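Side-chain contacts in putative SnoaL-like polyketide cyclase (Shewanella denitrificans, PDB 3LZA), which is of unproven function but, as a SnoaL-like protein of the NTF2 clan, may be a polyketide cyclase: residues K41-K46 with M129-M134; L14-A19 with T123-L128; K18-T21 with T27-K30; S36-K41 with R51-F56; Q10-G15 with L113-N118. One frame throughout, in Å; residues are numbered along the deposited sequence. Where two conformers were deposited one is given.

Interaction 1: residues K41-K46 with M129-M134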
# COMPACT_ATOMS: atom_id res chain seq x y z
N LYS A 41 0.54 9.33 3.34
CA LYS A 41 0.63 8.80 4.69
C LYS A 41 2.04 8.82 5.16
O LYS A 41 2.30 9.11 6.33
CB LYS A 41 0.08 7.37 4.80
CG LYS A 41 -0.07 6.90 6.28
CD LYS A 41 -0.68 5.51 6.34
CE LYS A 41 -0.89 4.92 7.78
NZ LYS A 41 -1.90 3.74 7.70
N THR A 42 2.98 8.52 4.26
CA THR A 42 4.39 8.56 4.61
C THR A 42 4.91 9.95 5.00
O THR A 42 5.75 10.07 5.91
CB THR A 42 5.27 7.90 3.49
OG1 THR A 42 4.70 8.11 2.19
CG2 THR A 42 5.41 6.41 3.76
N ALA A 43 4.39 11.02 4.38
CA ALA A 43 4.77 12.41 4.73
C ALA A 43 3.81 13.08 5.75
O ALA A 43 4.09 14.17 6.24
CB ALA A 43 4.82 13.23 3.49
N ASP A 44 2.70 12.42 6.06
CA ASP A 44 1.64 12.98 6.90
C ASP A 44 1.17 14.33 6.39
O ASP A 44 1.09 15.31 7.13
CB ASP A 44 2.10 13.09 8.35
CG ASP A 44 0.96 13.30 9.32
OD1 ASP A 44 -0.18 12.87 9.03
OD2 ASP A 44 1.24 13.92 10.37
N THR A 45 0.88 14.40 5.11
CA THR A 45 0.30 15.58 4.54
C THR A 45 -1.01 15.25 3.85
O THR A 45 -1.18 14.17 3.27
CB THR A 45 1.21 16.24 3.53
OG1 THR A 45 1.43 15.35 2.47
CG2 THR A 45 2.59 16.61 4.15
N LYS A 46 -1.92 16.20 3.91
CA LYS A 46 -3.22 16.05 3.30
C LYS A 46 -3.66 17.34 2.57
O LYS A 46 -3.61 18.45 3.12
CB LYS A 46 -4.19 15.66 4.38
CG LYS A 46 -5.44 15.04 3.94
CD LYS A 46 -6.21 14.50 5.17
CE LYS A 46 -5.34 13.67 6.06
NZ LYS A 46 -5.98 12.39 6.39
N MSE A 129 5.18 6.50 -0.01
CA MSE A 129 6.33 6.74 -0.84
C MSE A 129 7.60 6.40 -0.10
O MSE A 129 7.72 6.66 1.11
CB MSE A 129 6.39 8.20 -1.29
CG MSE A 129 5.18 8.73 -1.98
SE MSE A 129 5.09 7.98 -3.78
CE MSE A 129 6.72 8.64 -4.43
N ASP A 130 8.56 5.82 -0.82
CA ASP A 130 9.86 5.48 -0.23
C ASP A 130 10.81 6.70 -0.25
O ASP A 130 11.68 6.84 -1.12
CB ASP A 130 10.46 4.27 -0.95
CG ASP A 130 11.79 3.81 -0.43
OD1 ASP A 130 12.32 4.32 0.59
OD2 ASP A 130 12.35 2.91 -1.09
N TYR A 131 10.59 7.61 0.69
CA TYR A 131 11.38 8.85 0.77
C TYR A 131 12.84 8.65 1.16
O TYR A 131 13.69 9.46 0.75
CB TYR A 131 10.71 9.87 1.70
CG TYR A 131 9.44 10.42 1.17
CD1 TYR A 131 9.43 11.16 -0.01
CD2 TYR A 131 8.22 10.21 1.84
CE1 TYR A 131 8.26 11.67 -0.54
CE2 TYR A 131 7.03 10.72 1.31
CZ TYR A 131 7.07 11.47 0.14
OH TYR A 131 5.95 12.00 -0.41
N GLN A 132 13.19 7.58 1.86
CA GLN A 132 14.62 7.31 2.07
C GLN A 132 15.36 7.03 0.75
O GLN A 132 16.49 7.49 0.57
CB GLN A 132 14.89 6.19 3.11
CG GLN A 132 16.35 6.09 3.53
CD GLN A 132 16.86 7.35 4.24
OE1 GLN A 132 16.28 7.79 5.22
NE2 GLN A 132 17.91 7.94 3.71
N THR A 133 14.73 6.27 -0.17
CA THR A 133 15.36 5.99 -1.47
C THR A 133 15.54 7.33 -2.22
O THR A 133 16.58 7.59 -2.83
CB THR A 133 14.53 4.94 -2.29
OG1 THR A 133 14.62 3.67 -1.64
CG2 THR A 133 15.06 4.78 -3.68
N MSE A 134 14.56 8.23 -2.10
CA MSE A 134 14.65 9.55 -2.76
C MSE A 134 15.82 10.34 -2.20
O MSE A 134 16.60 10.92 -2.95
CB MSE A 134 13.37 10.37 -2.57
CG MSE A 134 13.33 11.65 -3.40
SE MSE A 134 11.71 12.62 -3.02
CE MSE A 134 12.42 13.44 -1.52
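Thr42 and Met129 bring their CA atoms to 6.1 Å of each other where the turn after strand 37-40 passes the last residue of strand 122-129. A single side chain bridges the two: Thr42 OG1 accepts from Met129 N at 2.8 Å, with the N-H pointing almost straight at it (174°). The chi1 of Thr42, 33°, lies well off a staggered value, yet it turns the hydroxyl onto this amide while CG2 rests 3.5 Å from Met129 O. The same OG1 is hydrogen-bonded to Asp40 OD1, and that carboxylate oxygen also takes Ala43 N; OG1 is thus held from both strands. Asp44 and Thr45 both face Asp40, forming a G1 beta bulge at the tight connection of the hairpin 37-40/45-48, so the contact joins a bulged turn to the exit from the sheet. Tyr131 opens helix 131-139, and its CE2 meets Thr42 OG1 at 3.6 Å and Ala43 CB at 4.0 Å, both obliquely. One ring face lies against Met129 CB, off-centre toward the rim, and the phenol OH is hydrogen-bonded to Asp40 OD2. Before the helix, Asp130 is the N-cap: its OD1 receives Thr133 N at 3.2 Å, from well above the carboxylate plane, and its OD2 is hydrogen-bonded to His73 NE2 of the second subunit.

Interaction 2: residues L14-A19 with T123-L128; sequences LGYIKA and TEQVDL
Tyr16 and Gln125 both carry CG trans to the main-chain nitrogen, at chi1 176° and 173°, and these torsions send the phenol and the extended amide chain toward each other between helix 8-21 and strand 122-129. The CA atoms of the pair are 10.6 Å apart, so the polar ends alone close the distance. Tyr16 OH donates to Gln125 OE1 at 2.6 Å; the C=O...O angle of 169° puts the donor almost straight ahead of the carbonyl, with ring and amide planes close to perpendicular. OE1 lies near the plane of the ring, at its edge, 3.3 Å from Tyr16 CE1. Gln125 NE2 gives a hydrogen to the syn side of Asp127 OD1 at 2.9 Å, in the amide plane. Having one acceptor and one donor engaged fixes which way the buried amide is flipped. A leucine in place of Gln125 would probably break this link, leaving Tyr16 OH and Asp127 OD1 to their second partners, Tyr32 OH and Thr111 OG1. Tyr16 also touches Leu113 of strand 102-115 and Leu28 of helix 25-29, and Gln125 packs beside Phe38 of strand 37-40, so the polar chain spans the helix-to-sheet interface, consistent with an NTF2-like fold.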
# COMPACT_ATOMS: atom_id res chain seq x y z
N LEU A 14 -6.54 4.51 -14.11
CA LEU A 14 -5.51 4.85 -15.12
C LEU A 14 -5.73 6.22 -15.76
O LEU A 14 -4.75 6.95 -16.04
CB LEU A 14 -5.38 3.76 -16.20
CG LEU A 14 -4.73 2.43 -15.77
CD1 LEU A 14 -4.69 1.41 -16.92
CD2 LEU A 14 -3.32 2.63 -15.17
N GLY A 15 -7.00 6.57 -15.93
CA GLY A 15 -7.41 7.88 -16.48
C GLY A 15 -6.99 9.00 -15.57
O GLY A 15 -6.54 10.06 -16.01
N TYR A 16 -7.17 8.75 -14.27
CA TYR A 16 -6.78 9.68 -13.22
C TYR A 16 -5.28 9.85 -13.16
O TYR A 16 -4.79 10.98 -13.23
CB TYR A 16 -7.34 9.16 -11.87
CG TYR A 16 -6.93 9.98 -10.68
CD1 TYR A 16 -5.75 9.73 -10.04
CD2 TYR A 16 -7.74 11.01 -10.20
CE1 TYR A 16 -5.36 10.45 -8.96
CE2 TYR A 16 -7.36 11.77 -9.11
CZ TYR A 16 -6.17 11.51 -8.49
OH TYR A 16 -5.75 12.23 -7.37
N ILE A 17 -4.54 8.74 -13.17
CA ILE A 17 -3.07 8.78 -13.16
C ILE A 17 -2.53 9.43 -14.47
O ILE A 17 -1.55 10.14 -14.47
CB ILE A 17 -2.48 7.36 -12.95
CG1 ILE A 17 -2.78 6.88 -11.52
CG2 ILE A 17 -1.01 7.29 -13.30
CD1 ILE A 17 -2.14 7.68 -10.44
N LYS A 18 -3.15 9.18 -15.59
CA LYS A 18 -2.69 9.82 -16.83
C LYS A 18 -2.79 11.36 -16.71
O LYS A 18 -1.79 12.08 -17.00
CB LYS A 18 -3.52 9.28 -18.01
CG LYS A 18 -3.11 9.84 -19.37
CD LYS A 18 -3.91 9.10 -20.48
CE LYS A 18 -3.49 9.56 -21.87
NZ LYS A 18 -3.41 11.00 -21.99
N ALA A 19 -3.93 11.85 -16.23
CA ALA A 19 -4.15 13.30 -16.06
C ALA A 19 -3.16 13.88 -15.04
O ALA A 19 -2.57 14.93 -15.26
CB ALA A 19 -5.65 13.61 -15.69
N THR A 123 -12.75 9.81 -3.74
CA THR A 123 -13.07 10.04 -2.34
C THR A 123 -11.73 10.26 -1.61
O THR A 123 -11.54 11.25 -0.88
CB THR A 123 -13.81 8.85 -1.74
OG1 THR A 123 -15.13 8.85 -2.29
CG2 THR A 123 -13.85 8.95 -0.22
N GLU A 124 -10.79 9.34 -1.85
CA GLU A 124 -9.46 9.41 -1.20
C GLU A 124 -8.39 8.76 -2.08
O GLU A 124 -8.61 7.67 -2.61
CB GLU A 124 -9.50 8.68 0.14
CG GLU A 124 -8.18 8.84 0.98
CD GLU A 124 -8.16 8.09 2.32
OE1 GLU A 124 -8.93 7.12 2.54
OE2 GLU A 124 -7.32 8.46 3.17
N GLN A 125 -7.26 9.44 -2.18
CA GLN A 125 -6.01 8.92 -2.70
C GLN A 125 -5.07 8.79 -1.50
O GLN A 125 -4.97 9.73 -0.71
CB GLN A 125 -5.37 9.86 -3.73
CG GLN A 125 -3.98 9.39 -4.15
CD GLN A 125 -3.35 10.14 -5.33
OE1 GLN A 125 -4.01 10.92 -5.99
NE2 GLN A 125 -2.06 9.87 -5.60
N VAL A 126 -4.41 7.64 -1.38
CA VAL A 126 -3.40 7.44 -0.35
C VAL A 126 -2.08 7.03 -1.00
O VAL A 126 -2.00 6.06 -1.75
CB VAL A 126 -3.77 6.44 0.75
CG1 VAL A 126 -2.66 6.52 1.86
CG2 VAL A 126 -5.15 6.79 1.38
N ASP A 127 -1.05 7.83 -0.72
CA ASP A 127 0.29 7.54 -1.21
C ASP A 127 1.14 7.04 -0.09
O ASP A 127 1.10 7.58 1.01
CB ASP A 127 0.98 8.77 -1.84
CG ASP A 127 0.48 9.10 -3.21
OD1 ASP A 127 -0.33 8.35 -3.83
OD2 ASP A 127 0.90 10.18 -3.67
N LEU A 128 1.91 5.98 -0.36
CA LEU A 128 2.97 5.53 0.54
C LEU A 128 4.27 5.57 -0.30
O LEU A 128 4.43 4.78 -1.21
CB LEU A 128 2.69 4.10 1.06
CG LEU A 128 1.45 3.83 1.93
CD1 LEU A 128 1.02 2.36 1.90
CD2 LEU A 128 1.76 4.27 3.35

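Interaction 3: residues K18-T21 with T27-K30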
# COMPACT_ATOMS: atom_id res chain seq x y z
N LYS A 18 -3.15 9.18 -15.59
CA LYS A 18 -2.69 9.82 -16.83
C LYS A 18 -2.79 11.36 -16.71
O LYS A 18 -1.79 12.08 -17.00
CB LYS A 18 -3.52 9.28 -18.01
CG LYS A 18 -3.11 9.84 -19.37
CD LYS A 18 -3.91 9.10 -20.48
CE LYS A 18 -3.49 9.56 -21.87
NZ LYS A 18 -3.41 11.00 -21.99
N ALA A 19 -3.93 11.85 -16.23
CA ALA A 19 -4.15 13.30 -16.06
C ALA A 19 -3.16 13.88 -15.04
O ALA A 19 -2.57 14.93 -15.26
CB ALA A 19 -5.65 13.61 -15.69
N LEU A 20 -2.95 13.19 -13.93
CA LEU A 20 -2.03 13.68 -12.91
C LEU A 20 -0.64 13.77 -13.47
O LEU A 20 0.09 14.76 -13.21
CB LEU A 20 -2.02 12.72 -11.67
CG LEU A 20 -1.00 12.96 -10.54
CD1 LEU A 20 -1.25 14.26 -9.87
CD2 LEU A 20 -1.02 11.75 -9.50
N THR A 21 -0.19 12.70 -14.14
CA THR A 21 1.25 12.66 -14.53
C THR A 21 1.51 13.50 -15.79
O THR A 21 2.65 13.90 -16.04
CB THR A 21 1.86 11.26 -14.71
OG1 THR A 21 1.11 10.55 -15.70
CG2 THR A 21 1.89 10.49 -13.40
N THR A 27 -8.48 18.06 -17.04
CA THR A 27 -8.95 16.68 -16.92
C THR A 27 -8.92 16.20 -15.48
O THR A 27 -9.86 15.57 -15.05
CB THR A 27 -8.11 15.72 -17.81
OG1 THR A 27 -8.19 16.18 -19.14
CG2 THR A 27 -8.62 14.25 -17.76
N LEU A 28 -7.86 16.49 -14.74
CA LEU A 28 -7.74 16.00 -13.37
C LEU A 28 -8.91 16.52 -12.48
O LEU A 28 -9.51 15.74 -11.69
CB LEU A 28 -6.35 16.33 -12.78
CG LEU A 28 -5.99 15.64 -11.49
CD1 LEU A 28 -6.03 14.10 -11.67
CD2 LEU A 28 -4.65 16.10 -10.98
N SER A 29 -9.26 17.80 -12.65
CA SER A 29 -10.29 18.42 -11.86
C SER A 29 -11.63 17.74 -11.99
O SER A 29 -12.38 17.79 -11.04
CB SER A 29 -10.49 19.91 -12.18
OG SER A 29 -11.03 20.12 -13.46
N LYS A 30 -11.93 17.13 -13.14
CA LYS A 30 -13.16 16.31 -13.29
C LYS A 30 -13.30 15.16 -12.26
O LYS A 30 -14.44 14.70 -11.98
CB LYS A 30 -13.28 15.67 -14.70
CG LYS A 30 -13.26 16.59 -15.93
CD LYS A 30 -14.10 17.86 -15.80
CE LYS A 30 -13.92 18.78 -17.03
NZ LYS A 30 -12.87 19.85 -16.76
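Leu28 and Ala19 carry most of this contact between helix 8-21 and helix 25-29, with Leu20 adding a smaller share. The helices come close, the CA atoms of Ala19 and Leu28 lying 5.2 Å apart, and the small size of Ala19 is what fits such a spacing. Its CB faces the shorter helix and meets main chain as well as side chain: it lies 3.8 Å from Leu28 N and 4.0 Å from Leu28 CB. The methyl CG2 of Thr27 closes one flank of the alanine, 3.7 Å from Ala19 CB. With OG1 at chi1 -57°, this methyl falls trans to the backbone nitrogen of Thr27, and OG1 is left to hydrogen-bond Asp24 OD2 instead of entering the apolar contact. Leu28 works with two branches. Its CD1 sits 3.9 Å from Leu20 N, against the helix backbone, and its CD2 touches Leu20 CD1 at 4.0 Å. The two leucines run side by side and point the same way, toward helix 50-61, where both touch Leu57. No hydrogen bond crosses between the segments, so the fit rests on van der Waals contact, partly against main chain. A long helix followed after a short loop by a second one folded back against its end is consistent with the N-terminal helical layer of NTF2-like domains, which packs against the curved sheet.

Interaction 4: residues S36-K41 with R51-F56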
# COMPACT_ATOMS: atom_id res chain seq x y z
N SER A 36 -12.77 15.60 -1.71
CA SER A 36 -11.70 14.67 -2.12
C SER A 36 -10.47 14.89 -1.23
O SER A 36 -10.06 16.04 -0.97
CB SER A 36 -11.32 14.89 -3.59
OG SER A 36 -12.39 14.64 -4.48
N VAL A 37 -9.87 13.80 -0.78
CA VAL A 37 -8.67 13.84 0.05
C VAL A 37 -7.51 13.21 -0.67
O VAL A 37 -7.63 12.11 -1.19
CB VAL A 37 -8.93 13.14 1.43
CG1 VAL A 37 -7.68 13.13 2.29
CG2 VAL A 37 -10.14 13.83 2.19
N PHE A 38 -6.39 13.96 -0.73
CA PHE A 38 -5.08 13.53 -1.25
C PHE A 38 -4.16 13.46 -0.06
O PHE A 38 -3.72 14.47 0.44
CB PHE A 38 -4.53 14.56 -2.28
CG PHE A 38 -3.40 14.06 -3.13
CD1 PHE A 38 -2.29 13.47 -2.56
CD2 PHE A 38 -3.45 14.19 -4.53
CE1 PHE A 38 -1.23 12.99 -3.37
CE2 PHE A 38 -2.38 13.72 -5.33
CZ PHE A 38 -1.30 13.11 -4.74
N TYR A 39 -3.91 12.22 0.40
CA TYR A 39 -3.21 11.92 1.61
C TYR A 39 -1.88 11.20 1.30
O TYR A 39 -1.88 10.10 0.79
CB TYR A 39 -4.09 11.01 2.48
CG TYR A 39 -3.57 10.61 3.85
CD1 TYR A 39 -2.70 11.42 4.59
CD2 TYR A 39 -4.00 9.44 4.43
CE1 TYR A 39 -2.29 11.04 5.86
CE2 TYR A 39 -3.56 9.04 5.68
CZ TYR A 39 -2.70 9.83 6.38
OH TYR A 39 -2.33 9.46 7.63
N ASP A 40 -0.77 11.82 1.68
CA ASP A 40 0.49 11.10 1.65
C ASP A 40 0.74 10.63 3.08
O ASP A 40 1.18 11.44 3.93
CB ASP A 40 1.64 11.97 1.18
CG ASP A 40 2.92 11.16 1.00
OD1 ASP A 40 3.26 10.38 1.91
OD2 ASP A 40 3.57 11.29 -0.06
N LYS A 41 0.54 9.33 3.34
CA LYS A 41 0.63 8.80 4.69
C LYS A 41 2.04 8.82 5.16
O LYS A 41 2.30 9.11 6.33
CB LYS A 41 0.08 7.37 4.80
CG LYS A 41 -0.07 6.90 6.28
CD LYS A 41 -0.68 5.51 6.34
CE LYS A 41 -0.89 4.92 7.78
NZ LYS A 41 -1.90 3.74 7.70
N ARG A 51 -9.83 22.65 -5.43
CA ARG A 51 -8.98 23.83 -5.47
C ARG A 51 -7.63 23.65 -4.72
O ARG A 51 -6.60 24.07 -5.23
CB ARG A 51 -9.73 25.03 -4.94
CG ARG A 51 -10.84 25.53 -5.86
CD ARG A 51 -11.34 26.88 -5.41
NE ARG A 51 -12.40 27.42 -6.25
CZ ARG A 51 -12.82 28.69 -6.25
NH1 ARG A 51 -12.27 29.61 -5.44
NH2 ARG A 51 -13.80 29.04 -7.07
N SER A 52 -7.65 23.08 -3.53
CA SER A 52 -6.40 22.92 -2.75
C SER A 52 -5.49 21.88 -3.36
O SER A 52 -4.27 22.05 -3.30
CB SER A 52 -6.67 22.52 -1.30
OG SER A 52 -7.40 23.57 -0.64
N ILE A 53 -6.07 20.82 -3.94
CA ILE A 53 -5.24 19.69 -4.47
C ILE A 53 -4.58 20.19 -5.76
O ILE A 53 -3.36 20.01 -5.96
CB ILE A 53 -6.09 18.43 -4.75
CG1 ILE A 53 -6.53 17.79 -3.43
CG2 ILE A 53 -5.30 17.41 -5.58
CD1 ILE A 53 -7.62 16.70 -3.51
N ILE A 54 -5.38 20.80 -6.64
CA ILE A 54 -4.85 21.35 -7.89
C ILE A 54 -3.77 22.38 -7.64
O ILE A 54 -2.74 22.34 -8.30
CB ILE A 54 -5.96 21.89 -8.80
CG1 ILE A 54 -6.88 20.76 -9.26
CG2 ILE A 54 -5.35 22.63 -10.01
CD1 ILE A 54 -6.31 19.82 -10.23
N ALA A 55 -4.01 23.30 -6.71
CA ALA A 55 -3.04 24.35 -6.35
C ALA A 55 -1.71 23.76 -5.86
O ALA A 55 -0.65 24.29 -6.19
CB ALA A 55 -3.65 25.37 -5.32
N PHE A 56 -1.77 22.67 -5.10
CA PHE A 56 -0.57 21.98 -4.60
C PHE A 56 0.20 21.31 -5.74
O PHE A 56 1.41 21.37 -5.79
CB PHE A 56 -0.95 20.97 -3.48
CG PHE A 56 0.15 19.97 -3.15
CD1 PHE A 56 1.29 20.37 -2.46
CD2 PHE A 56 0.02 18.65 -3.51
CE1 PHE A 56 2.29 19.43 -2.15
CE2 PHE A 56 1.01 17.72 -3.20
CZ PHE A 56 2.15 18.14 -2.52
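This is an apolar helix-on-strand contact at one margin of the sheet, in which Ile53 of helix 50-61 is pressed against strand 37-40. The CA atoms of Phe38 and Ile53 are 7.0 Å apart, and no hydrogen bond passes between the segments. Ile53 supplies every touching atom on the helix side, and each of its branches has its own task. CG1 is trans to the carbonyl carbon (chi1 -71°) and the chain stays extended at chi2, which carries CD1 in toward the Ser36 end of the strand: it comes to 3.6 Å from Ser36 O and 4.1 Å from Ser36 CB. On the way, both CG1 and CD1 pass Phe38 CB at 4.0 Å. The other branch, CG2, meets Phe38 CD2 at 3.9 Å, approaching the ring obliquely. Strand 37-40 pairs with strand 45-48 in a hairpin, and helix 50-61 follows at once, so the contact folds the helix of a beta-beta-alpha unit back onto the first strand of its own hairpin, at the sheet of what is, from the family, an NTF2-like fold. Val37 directs its side chain to the opposite side from the helix, whereas Phe38 turns toward it and also touches Gln125 and Asp127 of the neighbouring strand 122-129. Ser36 OG takes no part in the apolar contact: it is hydrogen-bonded to Leu122 O and Asn33 N. Tyr32 and Tyr47 flank Ile53, and one turn further along the helix the ring of Phe56 stacks with Tyr47.

Interaction 5: residues Q10-G15 with L113-N118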
# COMPACT_ATOMS: atom_id res chain seq x y z
N GLN A 10 -10.47 -0.00 -12.61
CA GLN A 10 -9.08 0.13 -13.01
C GLN A 10 -8.88 1.12 -14.17
O GLN A 10 -7.88 1.85 -14.19
CB GLN A 10 -8.49 -1.23 -13.36
CG GLN A 10 -8.26 -2.11 -12.13
CD GLN A 10 -7.47 -3.36 -12.44
OE1 GLN A 10 -6.66 -3.38 -13.35
NE2 GLN A 10 -7.69 -4.42 -11.65
N GLN A 11 -9.80 1.14 -15.13
CA GLN A 11 -9.73 2.12 -16.23
C GLN A 11 -9.93 3.55 -15.71
O GLN A 11 -9.21 4.49 -16.15
CB GLN A 11 -10.78 1.79 -17.29
CG GLN A 11 -10.50 0.48 -17.98
CD GLN A 11 -11.54 0.17 -19.04
OE1 GLN A 11 -12.13 1.08 -19.62
NE2 GLN A 11 -11.76 -1.11 -19.32
N LEU A 12 -10.80 3.70 -14.70
CA LEU A 12 -10.96 5.00 -13.98
C LEU A 12 -9.66 5.44 -13.36
O LEU A 12 -9.25 6.59 -13.49
CB LEU A 12 -11.98 4.91 -12.84
CG LEU A 12 -13.43 5.28 -13.13
CD1 LEU A 12 -14.25 5.23 -11.84
CD2 LEU A 12 -13.49 6.67 -13.78
N ALA A 13 -8.99 4.51 -12.67
CA ALA A 13 -7.72 4.82 -12.00
C ALA A 13 -6.61 5.19 -12.97
O ALA A 13 -5.81 6.11 -12.69
CB ALA A 13 -7.27 3.67 -11.13
N LEU A 14 -6.54 4.51 -14.11
CA LEU A 14 -5.51 4.85 -15.12
C LEU A 14 -5.73 6.22 -15.76
O LEU A 14 -4.75 6.95 -16.04
CB LEU A 14 -5.38 3.76 -16.20
CG LEU A 14 -4.73 2.43 -15.77
CD1 LEU A 14 -4.69 1.41 -16.92
CD2 LEU A 14 -3.32 2.63 -15.17
N GLY A 15 -7.00 6.57 -15.93
CA GLY A 15 -7.41 7.88 -16.48
C GLY A 15 -6.99 9.00 -15.57
O GLY A 15 -6.54 10.06 -16.01
N LEU A 113 -6.44 4.49 -4.80
CA LEU A 113 -7.48 5.39 -5.19
C LEU A 113 -8.82 4.75 -4.85
O LEU A 113 -9.06 3.60 -5.18
CB LEU A 113 -7.35 5.72 -6.69
CG LEU A 113 -6.04 6.33 -7.18
CD1 LEU A 113 -6.01 6.41 -8.73
CD2 LEU A 113 -5.78 7.74 -6.60
N LYS A 114 -9.67 5.49 -4.16
CA LYS A 114 -11.01 5.06 -3.88
C LYS A 114 -11.98 6.04 -4.49
O LYS A 114 -12.05 7.20 -4.06
CB LYS A 114 -11.23 4.91 -2.37
CG LYS A 114 -12.68 4.50 -2.02
CD LYS A 114 -12.84 4.20 -0.55
CE LYS A 114 -12.63 5.40 0.32
NZ LYS A 114 -13.03 5.10 1.74
N PHE A 115 -12.75 5.57 -5.48
CA PHE A 115 -13.75 6.37 -6.17
C PHE A 115 -15.13 6.08 -5.62
O PHE A 115 -15.36 5.02 -5.05
CB PHE A 115 -13.73 6.04 -7.67
CG PHE A 115 -12.42 6.34 -8.31
CD1 PHE A 115 -12.13 7.63 -8.77
CD2 PHE A 115 -11.46 5.36 -8.42
CE1 PHE A 115 -10.89 7.91 -9.34
CE2 PHE A 115 -10.21 5.64 -8.99
CZ PHE A 115 -9.94 6.92 -9.45
N ASP A 116 -16.02 7.06 -5.71
CA ASP A 116 -17.42 6.85 -5.42
C ASP A 116 -17.99 6.21 -6.69
O ASP A 116 -17.92 6.81 -7.77
CB ASP A 116 -18.06 8.21 -5.07
CG ASP A 116 -19.58 8.14 -4.93
OD1 ASP A 116 -20.21 7.20 -5.44
OD2 ASP A 116 -20.16 9.06 -4.31
N PRO A 117 -18.56 4.99 -6.58
CA PRO A 117 -18.94 4.32 -7.84
C PRO A 117 -20.13 4.95 -8.54
O PRO A 117 -20.37 4.66 -9.72
CB PRO A 117 -19.25 2.87 -7.41
CG PRO A 117 -19.59 2.94 -5.94
CD PRO A 117 -18.82 4.16 -5.39
N ASN A 118 -20.86 5.82 -7.85
CA ASN A 118 -21.99 6.47 -8.48
C ASN A 118 -21.66 7.80 -9.19
O ASN A 118 -22.35 8.17 -10.11
CB ASN A 118 -23.11 6.63 -7.46
CG ASN A 118 -24.44 6.14 -7.99
OD1 ASN A 118 -24.55 4.98 -8.43
ND2 ASN A 118 -25.44 7.01 -8.00
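Phe115 pushes the far end of its ring against helix 8-21 and forms the main bump of this contact, filling the hollow left beside Ala13. Strand 113-115 runs across helix 10-15 at 117°, with the axes 9.6 Å apart, a spacing that leaves room for one layer of side chains. The far end of the ring, CZ, reaches the helix backbone, lying 4.0 Å from Ala13 CA and 4.1 Å from Leu12 O. Near the other end of the ring, Leu12 CD1 stands over one face, 4.1 Å from Phe115 CG, and the two side chains run past one another head to tail. Leu12 was modelled in two conformers, so this cover may not be constant. Ala13 CB is the smaller knob, set between Phe115 CE2 at 4.1 Å and Leu113 CD1 at 3.9 Å, so that two residues on the same side of the strand border it. An alanine in place of Phe115 would probably open a gap beside Ala13 and leave its CB bordered, within this strand, by Leu113 alone. Tyr31 touches both Leu12 and Phe115, and Leu122 of strand 122-129 also touches Phe115. With mostly apolar groups meeting, some against main-chain atoms, and no hydrogen bond between the segments, the helix is held to the sheet here by fit and by exclusion of water, without a directional bond.

Overall arrangement
Interactions 2, 3 and 5 all use helix 8-21: 5 and 2 set successive turns on strands 102-115 and 122-129, while 3 joins its end to helix 25-29. Interaction 4 secures another helix at the sheet margin and meets interaction 3 through Leu28 and Ile54. Interactions 3, 4 and 5 are buried and apolar. Interaction 2, buried with its centre about 6 Å from the centre of the chain, is instead polar. Interaction 1 is partly exposed, lies at the far end of strand 122-129 near the second subunit, and depends on a single hydrogen bond between a side-chain hydroxyl and a backbone amide; Asp40, from interaction 4's strand, ties the two together.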